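Local coordinates for metallo-beta-lactamase family protein (PDB 2ZO4) that binds two zinc ions at a shared site and is probably a hydrolase of the metallo-beta-lactamase superfamily, at residues D74-S79 / R98-W103; H92-A97 / V165-G170; H171-A176 / A204-N209; P198-W203 / N209-F214. All blocks are in the same frame, centred on the assembly; numbering follows the deposited sequence.

Contact 1 (D74-S79 / R98-W103); sequences DHYGLS and RGHRFW. With ZN (zinc ion), chain C.
The Tyr76 ring has Ser79 OG above the centre of one face, 4.1 Å from its plane, while the Trp103 indole approaches from the other side and His100 ND1 lies at the ring edge, close to its plane. Tyr76 directly follows the HxHxDH motif of the metallo-beta-lactamase fold, made here by His70, His72, Asp74 and His75. The phenol and the five-membered ring of Trp103 are nearly parallel, with planes 28° apart, but they are slid past each other and overlap little; Tyr76 CE2 comes within 3.3 Å of Trp103 CD1. At the far end, Tyr76 OH and His100 ND1 are hydrogen-bonded over 2.8 Å, and the two side chains cross at about a right angle. The tyrosine CG stands opposite the backbone N (chi1 168°), a torsion that carries the phenol from the motif to helix 99-104. Tyrosine suits the place because it offers a broad apolar ring for the indole and a hydroxyl for the imidazole. Trp103 NE1 bonds to His71 O, so the indole also grips the backbone of the motif itself. Phe102 CD2 packs over one indole face. Just before the tyrosine, Asp74 and His75 bind one zinc, completed by Asp190, His233 and a water. Asp74 OD2 lies 2.3 Å from this zinc ion and His75 NE2 2.1 Å from it.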
# COMPACT_ATOMS: atom_id res chain seq x y z
N ASP A 74 -7.18 -1.15 -4.32
CA ASP A 74 -8.05 -0.27 -3.52
C ASP A 74 -7.65 1.22 -3.53
O ASP A 74 -8.41 2.07 -3.07
CB ASP A 74 -8.18 -0.79 -2.08
CG ASP A 74 -6.84 -1.04 -1.41
OD1 ASP A 74 -5.89 -1.53 -2.07
OD2 ASP A 74 -6.73 -0.76 -0.19
N HIS A 75 -6.47 1.53 -4.06
CA HIS A 75 -5.98 2.91 -4.13
C HIS A 75 -5.79 3.36 -5.59
O HIS A 75 -5.96 4.53 -5.92
CB HIS A 75 -4.65 3.03 -3.37
CG HIS A 75 -4.75 2.66 -1.92
ND1 HIS A 75 -4.83 3.59 -0.91
CD2 HIS A 75 -4.78 1.45 -1.31
CE1 HIS A 75 -4.91 2.98 0.25
NE2 HIS A 75 -4.88 1.68 0.04
N TYR A 76 -5.50 2.39 -6.45
CA TYR A 76 -5.01 2.63 -7.81
C TYR A 76 -6.07 2.29 -8.87
O TYR A 76 -5.95 2.70 -10.02
CB TYR A 76 -3.75 1.77 -7.96
CG TYR A 76 -3.13 1.56 -9.33
CD1 TYR A 76 -1.95 2.20 -9.68
CD2 TYR A 76 -3.66 0.63 -10.23
CE1 TYR A 76 -1.33 1.96 -10.91
CE2 TYR A 76 -3.07 0.40 -11.46
CZ TYR A 76 -1.91 1.06 -11.80
OH TYR A 76 -1.32 0.81 -13.01
N GLY A 77 -7.11 1.57 -8.45
CA GLY A 77 -8.09 0.97 -9.37
C GLY A 77 -8.83 1.89 -10.33
O GLY A 77 -9.08 1.52 -11.47
N LEU A 78 -9.21 3.09 -9.87
CA LEU A 78 -9.91 4.04 -10.74
C LEU A 78 -9.03 5.11 -11.38
O LEU A 78 -9.54 5.98 -12.10
CB LEU A 78 -11.10 4.68 -10.01
CG LEU A 78 -12.35 3.82 -9.79
CD1 LEU A 78 -13.43 4.62 -9.08
CD2 LEU A 78 -12.89 3.26 -11.11
N SER A 79 -7.72 5.06 -11.15
CA SER A 79 -6.80 6.09 -11.65
C SER A 79 -6.85 6.26 -13.18
O SER A 79 -6.80 7.38 -13.68
CB SER A 79 -5.37 5.84 -11.18
OG SER A 79 -4.88 4.58 -11.60
N ARG A 98 7.51 -2.01 -11.35
CA ARG A 98 7.09 -3.08 -10.44
C ARG A 98 5.57 -3.26 -10.40
O ARG A 98 5.00 -3.85 -11.32
CB ARG A 98 7.70 -2.86 -9.05
CG ARG A 98 9.24 -2.81 -9.07
CD ARG A 98 9.82 -2.56 -7.69
NE ARG A 98 11.28 -2.48 -7.71
CZ ARG A 98 12.11 -3.52 -7.70
NH1 ARG A 98 11.63 -4.76 -7.69
NH2 ARG A 98 13.42 -3.33 -7.71
N GLY A 99 4.92 -2.74 -9.36
CA GLY A 99 3.47 -2.84 -9.21
C GLY A 99 2.67 -2.27 -10.37
O GLY A 99 1.66 -2.85 -10.77
N HIS A 100 3.12 -1.13 -10.90
CA HIS A 100 2.48 -0.53 -12.08
C HIS A 100 2.59 -1.44 -13.31
O HIS A 100 1.60 -1.65 -14.00
CB HIS A 100 3.07 0.86 -12.37
CG HIS A 100 2.51 1.51 -13.60
ND1 HIS A 100 1.16 1.75 -13.77
CD2 HIS A 100 3.12 1.98 -14.72
CE1 HIS A 100 0.96 2.34 -14.94
NE2 HIS A 100 2.13 2.48 -15.53
N ARG A 101 3.79 -1.96 -13.56
CA ARG A 101 4.01 -2.93 -14.65
C ARG A 101 3.14 -4.18 -14.49
O ARG A 101 2.61 -4.70 -15.47
CB ARG A 101 5.49 -3.32 -14.74
CG ARG A 101 5.81 -4.12 -16.00
CD ARG A 101 7.28 -4.47 -16.12
NE ARG A 101 7.54 -5.14 -17.40
CZ ARG A 101 8.54 -5.98 -17.63
NH1 ARG A 101 9.41 -6.28 -16.67
NH2 ARG A 101 8.68 -6.53 -18.83
N PHE A 102 3.00 -4.64 -13.25
CA PHE A 102 2.14 -5.79 -12.93
C PHE A 102 0.72 -5.62 -13.50
O PHE A 102 0.16 -6.57 -14.05
CB PHE A 102 2.11 -6.01 -11.42
CG PHE A 102 1.21 -7.14 -10.98
CD1 PHE A 102 1.68 -8.45 -10.96
CD2 PHE A 102 -0.10 -6.89 -10.59
CE1 PHE A 102 0.86 -9.49 -10.56
CE2 PHE A 102 -0.93 -7.93 -10.19
CZ PHE A 102 -0.45 -9.23 -10.17
N TRP A 103 0.17 -4.42 -13.37
CA TRP A 103 -1.17 -4.13 -13.88
C TRP A 103 -1.19 -3.90 -15.39
O TRP A 103 -2.08 -4.38 -16.09
CB TRP A 103 -1.80 -2.93 -13.16
CG TRP A 103 -2.02 -3.12 -11.68
CD1 TRP A 103 -1.50 -2.37 -10.67
CD2 TRP A 103 -2.82 -4.14 -11.06
NE1 TRP A 103 -1.92 -2.85 -9.45
CE2 TRP A 103 -2.72 -3.94 -9.66
CE3 TRP A 103 -3.59 -5.20 -11.54
CZ2 TRP A 103 -3.38 -4.76 -8.74
CZ3 TRP A 103 -4.25 -6.02 -10.62
CH2 TRP A 103 -4.13 -5.79 -9.24
ZN ZN C . -4.98 -0.05 1.15
O HOH W 1 -4.03 -1.51 0.20

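Contact 2 (H92-A97 / V165-G170)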
# COMPACT_ATOMS: atom_id res chain seq x y z
N HIS A 92 4.61 7.33 -7.48
CA HIS A 92 6.05 7.30 -7.19
C HIS A 92 6.83 6.44 -8.17
O HIS A 92 6.40 5.34 -8.52
CB HIS A 92 6.35 6.86 -5.75
CG HIS A 92 7.79 6.97 -5.39
ND1 HIS A 92 8.70 5.95 -5.62
CD2 HIS A 92 8.50 7.99 -4.84
CE1 HIS A 92 9.90 6.34 -5.22
NE2 HIS A 92 9.80 7.57 -4.75
N GLU A 93 7.99 6.95 -8.59
CA GLU A 93 8.83 6.35 -9.64
C GLU A 93 9.12 4.84 -9.46
O GLU A 93 9.16 4.10 -10.43
CB GLU A 93 10.14 7.14 -9.79
CG GLU A 93 11.00 7.24 -8.51
CD GLU A 93 12.20 8.18 -8.63
OE1 GLU A 93 12.61 8.52 -9.76
OE2 GLU A 93 12.75 8.59 -7.58
N GLU A 94 9.29 4.41 -8.21
CA GLU A 94 9.65 3.03 -7.89
C GLU A 94 8.52 2.00 -8.16
O GLU A 94 8.77 0.80 -8.22
CB GLU A 94 10.16 2.94 -6.45
CG GLU A 94 10.68 1.58 -6.00
CD GLU A 94 12.08 1.24 -6.51
OE1 GLU A 94 12.70 2.04 -7.24
OE2 GLU A 94 12.56 0.14 -6.17
N GLU A 95 7.29 2.49 -8.33
CA GLU A 95 6.17 1.62 -8.70
C GLU A 95 6.21 1.24 -10.18
O GLU A 95 5.69 0.18 -10.55
CB GLU A 95 4.82 2.30 -8.41
CG GLU A 95 4.50 2.57 -6.94
CD GLU A 95 4.19 1.32 -6.14
OE1 GLU A 95 5.10 0.49 -5.94
OE2 GLU A 95 3.03 1.17 -5.69
N PHE A 96 6.81 2.09 -11.00
CA PHE A 96 6.69 2.02 -12.46
C PHE A 96 7.12 0.69 -13.08
O PHE A 96 6.39 0.13 -13.89
CB PHE A 96 7.42 3.19 -13.14
CG PHE A 96 6.62 4.46 -13.19
CD1 PHE A 96 6.14 5.06 -12.02
CD2 PHE A 96 6.35 5.08 -14.42
CE1 PHE A 96 5.40 6.24 -12.07
CE2 PHE A 96 5.61 6.26 -14.48
CZ PHE A 96 5.14 6.84 -13.30
N ALA A 97 8.29 0.19 -12.69
CA ALA A 97 8.79 -1.08 -13.21
C ALA A 97 8.32 -2.27 -12.38
O ALA A 97 8.67 -3.42 -12.67
CB ALA A 97 10.31 -1.06 -13.30
N VAL A 165 6.26 14.91 -0.82
CA VAL A 165 6.26 13.49 -1.17
C VAL A 165 7.29 12.73 -0.32
O VAL A 165 8.49 13.02 -0.36
CB VAL A 165 6.52 13.27 -2.68
CG1 VAL A 165 6.49 11.77 -3.03
CG2 VAL A 165 5.48 14.01 -3.50
N LEU A 166 6.80 11.76 0.45
CA LEU A 166 7.67 10.94 1.28
C LEU A 166 7.64 9.50 0.80
O LEU A 166 6.66 8.79 1.01
CB LEU A 166 7.26 10.99 2.75
CG LEU A 166 7.02 12.34 3.44
CD1 LEU A 166 6.51 12.08 4.84
CD2 LEU A 166 8.28 13.21 3.46
N TRP A 167 8.71 9.09 0.13
CA TRP A 167 8.87 7.71 -0.30
C TRP A 167 9.00 6.83 0.93
O TRP A 167 9.92 7.00 1.75
CB TRP A 167 10.10 7.56 -1.21
CG TRP A 167 10.35 6.17 -1.73
CD1 TRP A 167 9.42 5.26 -2.15
CD2 TRP A 167 11.63 5.55 -1.92
NE1 TRP A 167 10.03 4.11 -2.58
CE2 TRP A 167 11.39 4.26 -2.45
CE3 TRP A 167 12.95 5.96 -1.70
CZ2 TRP A 167 12.43 3.37 -2.76
CZ3 TRP A 167 13.99 5.07 -2.00
CH2 TRP A 167 13.72 3.79 -2.52
N THR A 168 8.04 5.92 1.07
CA THR A 168 7.96 5.03 2.23
C THR A 168 7.77 3.58 1.77
O THR A 168 6.68 3.01 1.90
CB THR A 168 6.81 5.46 3.17
OG1 THR A 168 5.71 5.96 2.40
CG2 THR A 168 7.28 6.56 4.14
N PRO A 169 8.85 2.97 1.22
CA PRO A 169 8.78 1.61 0.70
C PRO A 169 8.57 0.58 1.82
O PRO A 169 8.87 0.86 2.98
CB PRO A 169 10.16 1.41 0.06
CG PRO A 169 11.05 2.35 0.81
CD PRO A 169 10.20 3.54 1.08
N GLY A 170 8.05 -0.59 1.45
CA GLY A 170 7.77 -1.66 2.41
C GLY A 170 6.43 -2.30 2.14
O GLY A 170 6.36 -3.43 1.66
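Glu94 OE2 is gripped by two arginines, in salt bridges to Arg98 and Arg207, while the aliphatic part of Glu94 rests near the Trp167 indole, CB 4.0 Å from NE1 and CG 4.1 Å from CZ2. Glutamate fits because its methylenes can lie against an aromatic ring while its carboxylate gathers positive charge. The body of the contact is an offset stack of the His92 imidazole on the five-membered ring of Trp167, with centroids 3.9 Å apart and planes only 8° from parallel. His92 CE1 lies 3.3 Å from Trp167 CD1, each placed over a face of the other ring and toward its rim. Both side chains start anti to the backbone N (chi1 -174° for His92, -179° for Trp167), which sends the rings toward each other. The pair is sandwiched: Glu93 CG covers the opposite imidazole face and Pro169 CD the opposite indole face. Trp167 NE1 donates to Asp173 O, so together with the stacking the indole is held in its rotation. In the alpha-beta/beta-alpha fold, the stack joins the end of strand 88-92 in the six-stranded sheet to the end of strand 161-167 in the five-stranded sheet, with Ala176 of strand 176-180 against His92.

Contact 3 (H171-A176 / A204-N209). With ZN (zinc ion), chain B.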
# COMPACT_ATOMS: atom_id res chain seq x y z
N HIS A 171 5.36 -1.57 2.44
CA HIS A 171 4.01 -2.00 2.09
C HIS A 171 3.86 -2.13 0.57
O HIS A 171 3.21 -3.06 0.08
CB HIS A 171 2.98 -1.02 2.65
CG HIS A 171 1.57 -1.38 2.31
ND1 HIS A 171 0.89 -2.41 2.94
CD2 HIS A 171 0.71 -0.88 1.40
CE1 HIS A 171 -0.32 -2.51 2.44
NE2 HIS A 171 -0.46 -1.59 1.51
N ALA A 172 4.45 -1.19 -0.16
CA ALA A 172 4.62 -1.30 -1.61
C ALA A 172 5.94 -0.63 -1.96
O ALA A 172 6.42 0.23 -1.22
CB ALA A 172 3.46 -0.64 -2.35
N ASP A 173 6.53 -1.04 -3.08
CA ASP A 173 7.89 -0.60 -3.44
C ASP A 173 8.00 0.92 -3.63
O ASP A 173 8.92 1.54 -3.11
CB ASP A 173 8.36 -1.36 -4.68
CG ASP A 173 8.30 -2.87 -4.49
OD1 ASP A 173 9.05 -3.39 -3.64
OD2 ASP A 173 7.49 -3.53 -5.19
N GLY A 174 7.06 1.49 -4.38
CA GLY A 174 7.01 2.94 -4.58
C GLY A 174 5.87 3.56 -3.80
O GLY A 174 5.17 4.45 -4.29
N HIS A 175 5.68 3.10 -2.57
CA HIS A 175 4.67 3.70 -1.72
C HIS A 175 5.12 5.11 -1.34
O HIS A 175 6.27 5.33 -0.94
CB HIS A 175 4.40 2.86 -0.47
CG HIS A 175 3.27 3.38 0.36
ND1 HIS A 175 3.43 4.40 1.27
CD2 HIS A 175 1.96 3.04 0.40
CE1 HIS A 175 2.27 4.67 1.84
NE2 HIS A 175 1.36 3.85 1.33
N ALA A 176 4.20 6.05 -1.47
CA ALA A 176 4.47 7.43 -1.11
C ALA A 176 3.39 7.93 -0.16
O ALA A 176 2.20 7.71 -0.38
CB ALA A 176 4.53 8.30 -2.37
N ALA A 204 6.50 -11.23 -6.61
CA ALA A 204 7.46 -11.42 -7.70
C ALA A 204 8.14 -10.13 -8.18
O ALA A 204 9.26 -10.18 -8.70
CB ALA A 204 6.78 -12.14 -8.87
N TYR A 205 7.48 -8.99 -7.99
CA TYR A 205 7.99 -7.70 -8.47
C TYR A 205 8.62 -6.83 -7.38
O TYR A 205 9.09 -5.73 -7.66
CB TYR A 205 6.87 -6.91 -9.17
CG TYR A 205 5.62 -6.71 -8.34
CD1 TYR A 205 5.55 -5.72 -7.36
CD2 TYR A 205 4.50 -7.51 -8.55
CE1 TYR A 205 4.39 -5.54 -6.59
CE2 TYR A 205 3.34 -7.34 -7.80
CZ TYR A 205 3.29 -6.35 -6.82
OH TYR A 205 2.14 -6.18 -6.08
N THR A 206 8.62 -7.33 -6.15
CA THR A 206 9.05 -6.58 -4.97
C THR A 206 10.57 -6.40 -4.92
O THR A 206 11.32 -7.24 -5.42
CB THR A 206 8.53 -7.28 -3.68
OG1 THR A 206 7.11 -7.45 -3.77
CG2 THR A 206 8.83 -6.47 -2.43
N ARG A 207 11.02 -5.30 -4.31
CA ARG A 207 12.42 -5.11 -3.90
C ARG A 207 12.89 -6.28 -3.03
O ARG A 207 12.07 -7.05 -2.52
CB ARG A 207 12.58 -3.79 -3.14
CG ARG A 207 12.45 -2.53 -4.01
CD ARG A 207 11.97 -1.31 -3.21
NE ARG A 207 12.91 -0.92 -2.15
CZ ARG A 207 13.97 -0.13 -2.32
NH1 ARG A 207 14.25 0.37 -3.52
NH2 ARG A 207 14.75 0.16 -1.29
N GLU A 208 14.21 -6.41 -2.86
CA GLU A 208 14.81 -7.60 -2.24
C GLU A 208 14.37 -7.90 -0.80
O GLU A 208 14.06 -9.05 -0.46
CB GLU A 208 16.34 -7.52 -2.32
N ASN A 209 14.36 -6.88 0.05
CA ASN A 209 14.05 -7.07 1.47
C ASN A 209 12.95 -6.10 1.91
O ASN A 209 13.23 -5.11 2.60
CB ASN A 209 15.33 -6.90 2.31
CG ASN A 209 15.24 -7.54 3.69
OD1 ASN A 209 14.16 -7.91 4.15
ND2 ASN A 209 16.38 -7.64 4.36
ZN ZN B . -2.04 -1.23 0.18
O HOH W 2 5.67 -5.12 -3.22
O HOH W 1 -4.03 -1.51 0.20
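The loop that carries the zinc ligand His171 is tied by Asp173 to the segment 204-209 just ahead of helix 210-222. Arg207 N gives an almost straight hydrogen bond to Asp173 OD1, 2.8 Å long at 173°, and meets this oxygen from above the carboxylate plane, 48° out of it. The same oxygen touches Thr206 CG2 at 3.3 Å. Its twin, OD2, lies at the edge of the Tyr205 ring, 3.6 Å from CD1, with the carboxylate turned almost perpendicular to the ring. A water donates to Asp173 OD2 and is hydrogen-bonded to Thr206 OG1, which also takes the backbone N-H of Trp203. Aspartate suits the site since its short side chain offers two acceptors to a backbone N-H and a water. Two residues earlier, His171 NE2 binds one zinc at 2.1 Å, alongside His70, His72 and Asp190, and a water bridges this zinc to the second. Tyr205 OH is held by His71, so this ring also reaches the HxHxDH motif. Arg207 spreads its guanidinium between Asp213 and Glu94. Thus the loop between strands 161-167 and 176-180 is clamped to the connection running from strand 185-189 into helix 210-222.

Contact 4 (P198-W203 / N209-F214)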
# COMPACT_ATOMS: atom_id res chain seq x y z
N PRO A 198 -0.27 -2.68 8.32
CA PRO A 198 -0.42 -2.84 6.88
C PRO A 198 0.44 -4.00 6.40
O PRO A 198 1.50 -4.27 6.98
CB PRO A 198 0.10 -1.51 6.32
CG PRO A 198 0.86 -0.87 7.42
CD PRO A 198 0.25 -1.35 8.69
N ASN A 199 -0.02 -4.69 5.37
CA ASN A 199 0.72 -5.79 4.76
C ASN A 199 2.16 -5.38 4.43
O ASN A 199 2.42 -4.26 4.00
CB ASN A 199 0.01 -6.27 3.49
CG ASN A 199 0.28 -7.73 3.17
OD1 ASN A 199 -0.13 -8.63 3.92
ND2 ASN A 199 0.95 -7.98 2.05
N VAL A 200 3.10 -6.28 4.69
CA VAL A 200 4.43 -6.17 4.12
C VAL A 200 4.70 -7.49 3.38
O VAL A 200 5.19 -8.46 3.96
CB VAL A 200 5.52 -5.82 5.19
CG1 VAL A 200 5.58 -6.88 6.30
CG2 VAL A 200 6.87 -5.63 4.54
N GLY A 201 4.33 -7.51 2.11
CA GLY A 201 4.38 -8.73 1.32
C GLY A 201 5.55 -8.81 0.37
O GLY A 201 5.96 -7.79 -0.21
N LEU A 202 6.09 -10.01 0.20
CA LEU A 202 7.10 -10.28 -0.81
C LEU A 202 6.42 -10.91 -2.02
O LEU A 202 5.93 -12.04 -1.96
CB LEU A 202 8.21 -11.19 -0.27
CG LEU A 202 9.54 -11.20 -1.03
CD1 LEU A 202 10.71 -11.46 -0.08
CD2 LEU A 202 9.55 -12.21 -2.19
N TRP A 203 6.36 -10.14 -3.11
CA TRP A 203 5.77 -10.60 -4.37
C TRP A 203 6.87 -10.75 -5.42
O TRP A 203 8.04 -10.43 -5.16
CB TRP A 203 4.69 -9.62 -4.84
CG TRP A 203 3.70 -9.25 -3.76
CD1 TRP A 203 3.75 -8.15 -2.95
CD2 TRP A 203 2.53 -9.98 -3.36
NE1 TRP A 203 2.69 -8.15 -2.08
CE2 TRP A 203 1.92 -9.26 -2.31
CE3 TRP A 203 1.93 -11.17 -3.80
CZ2 TRP A 203 0.75 -9.69 -1.69
CZ3 TRP A 203 0.76 -11.60 -3.18
CH2 TRP A 203 0.19 -10.86 -2.14
N ASN A 209 14.36 -6.88 0.05
CA ASN A 209 14.05 -7.07 1.47
C ASN A 209 12.95 -6.10 1.91
O ASN A 209 13.23 -5.11 2.60
CB ASN A 209 15.33 -6.90 2.31
CG ASN A 209 15.24 -7.54 3.69
OD1 ASN A 209 14.16 -7.91 4.15
ND2 ASN A 209 16.38 -7.64 4.36
N PRO A 210 11.68 -6.38 1.52
CA PRO A 210 10.57 -5.45 1.79
C PRO A 210 10.35 -5.10 3.26
O PRO A 210 10.00 -3.95 3.55
CB PRO A 210 9.34 -6.20 1.23
CG PRO A 210 9.76 -7.62 1.11
CD PRO A 210 11.21 -7.57 0.78
N LEU A 211 10.56 -6.05 4.17
CA LEU A 211 10.39 -5.78 5.61
C LEU A 211 11.43 -4.78 6.14
O LEU A 211 11.11 -3.94 6.97
CB LEU A 211 10.43 -7.08 6.44
CG LEU A 211 10.20 -6.92 7.96
CD1 LEU A 211 8.87 -6.24 8.26
CD2 LEU A 211 10.29 -8.25 8.69
N LYS A 212 12.66 -4.89 5.65
CA LYS A 212 13.73 -3.95 6.00
C LYS A 212 13.38 -2.53 5.55
O LYS A 212 13.58 -1.58 6.30
CB LYS A 212 15.07 -4.39 5.41
CG LYS A 212 16.28 -3.58 5.90
CD LYS A 212 17.60 -4.25 5.54
CE LYS A 212 18.78 -3.40 5.98
NZ LYS A 212 20.08 -4.08 5.72
N ASP A 213 12.86 -2.40 4.33
CA ASP A 213 12.31 -1.13 3.83
C ASP A 213 11.20 -0.60 4.73
O ASP A 213 11.16 0.59 5.04
CB ASP A 213 11.73 -1.30 2.42
CG ASP A 213 12.79 -1.40 1.34
OD1 ASP A 213 13.90 -0.84 1.51
OD2 ASP A 213 12.49 -2.03 0.31
N PHE A 214 10.28 -1.49 5.11
CA PHE A 214 9.10 -1.13 5.89
C PHE A 214 9.48 -0.57 7.25
O PHE A 214 8.92 0.43 7.69
CB PHE A 214 8.16 -2.33 6.06
CG PHE A 214 6.87 -1.99 6.75
CD1 PHE A 214 5.85 -1.33 6.07
CD2 PHE A 214 6.66 -2.35 8.09
CE1 PHE A 214 4.64 -1.01 6.71
CE2 PHE A 214 5.47 -2.03 8.74
CZ PHE A 214 4.46 -1.36 8.05
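Val200 lays its CG2 methyl over the first turn of helix 210-222, a helix of the alpha-beta/beta-alpha metallo-beta-lactamase fold that begins after Asn209 at its N-cap position. CG2 lies 3.7 Å from Leu211 CA and 3.9 Å from Phe214 CB; the second methyl, CG1, meets Leu211 CD1 at 3.9 Å. CG2 gets there by standing anti to the backbone N, while CG1 takes the crowded position between N and the carbonyl carbon (chi1 59°). A beta-branched valine suits the spot, having two methyls for different parts of one helix turn. Its backbone N is bonded to Glu291 of helix 286-301, so the strip is held from another side too. Pro210 suits the first turn, where a backbone N-H is not needed for the helix, and its compact, puckered ring packs against Leu202, CD to CD1 4.0 Å. Gly201, with no side chain, lets the Trp203 indole fold close to its CA. At the upstream end Pro198 sits beside the zinc ligand His171, and Asn199 O accepts a hydrogen bond from His171 ND1, a second-shell link that orients the imidazole on the metal. The Phe214 ring closes the contact here: Pro198 CG lies at its edge, near its plane, 3.7 Å from CZ and 3.8 Å from CE1.

Overall arrangement
From the N terminus, contact 1 closes the loop from the HxHxDH motif through strand 88-92 to helix 99-104. Contact 2 starts within that loop, at 92-97, and crosses contact 1 by reaching forward to 165-170, thereby joining the two main sheets. The chain then passes straight into 171-176, where contact 3 opens; its loop spans strands 176-180 and 185-189 and ends at 204-209. Contact 4 crosses it, with 198-203 inside that span and 209-214 beyond, and the two share Asn209. Contacts 1 to 3 touch one another around the zinc-bearing loops; contact 4 joins them through contacts 2 and 3, ties in helix 210-222, and stays about 7 Å from contact 1 at the nearest atoms.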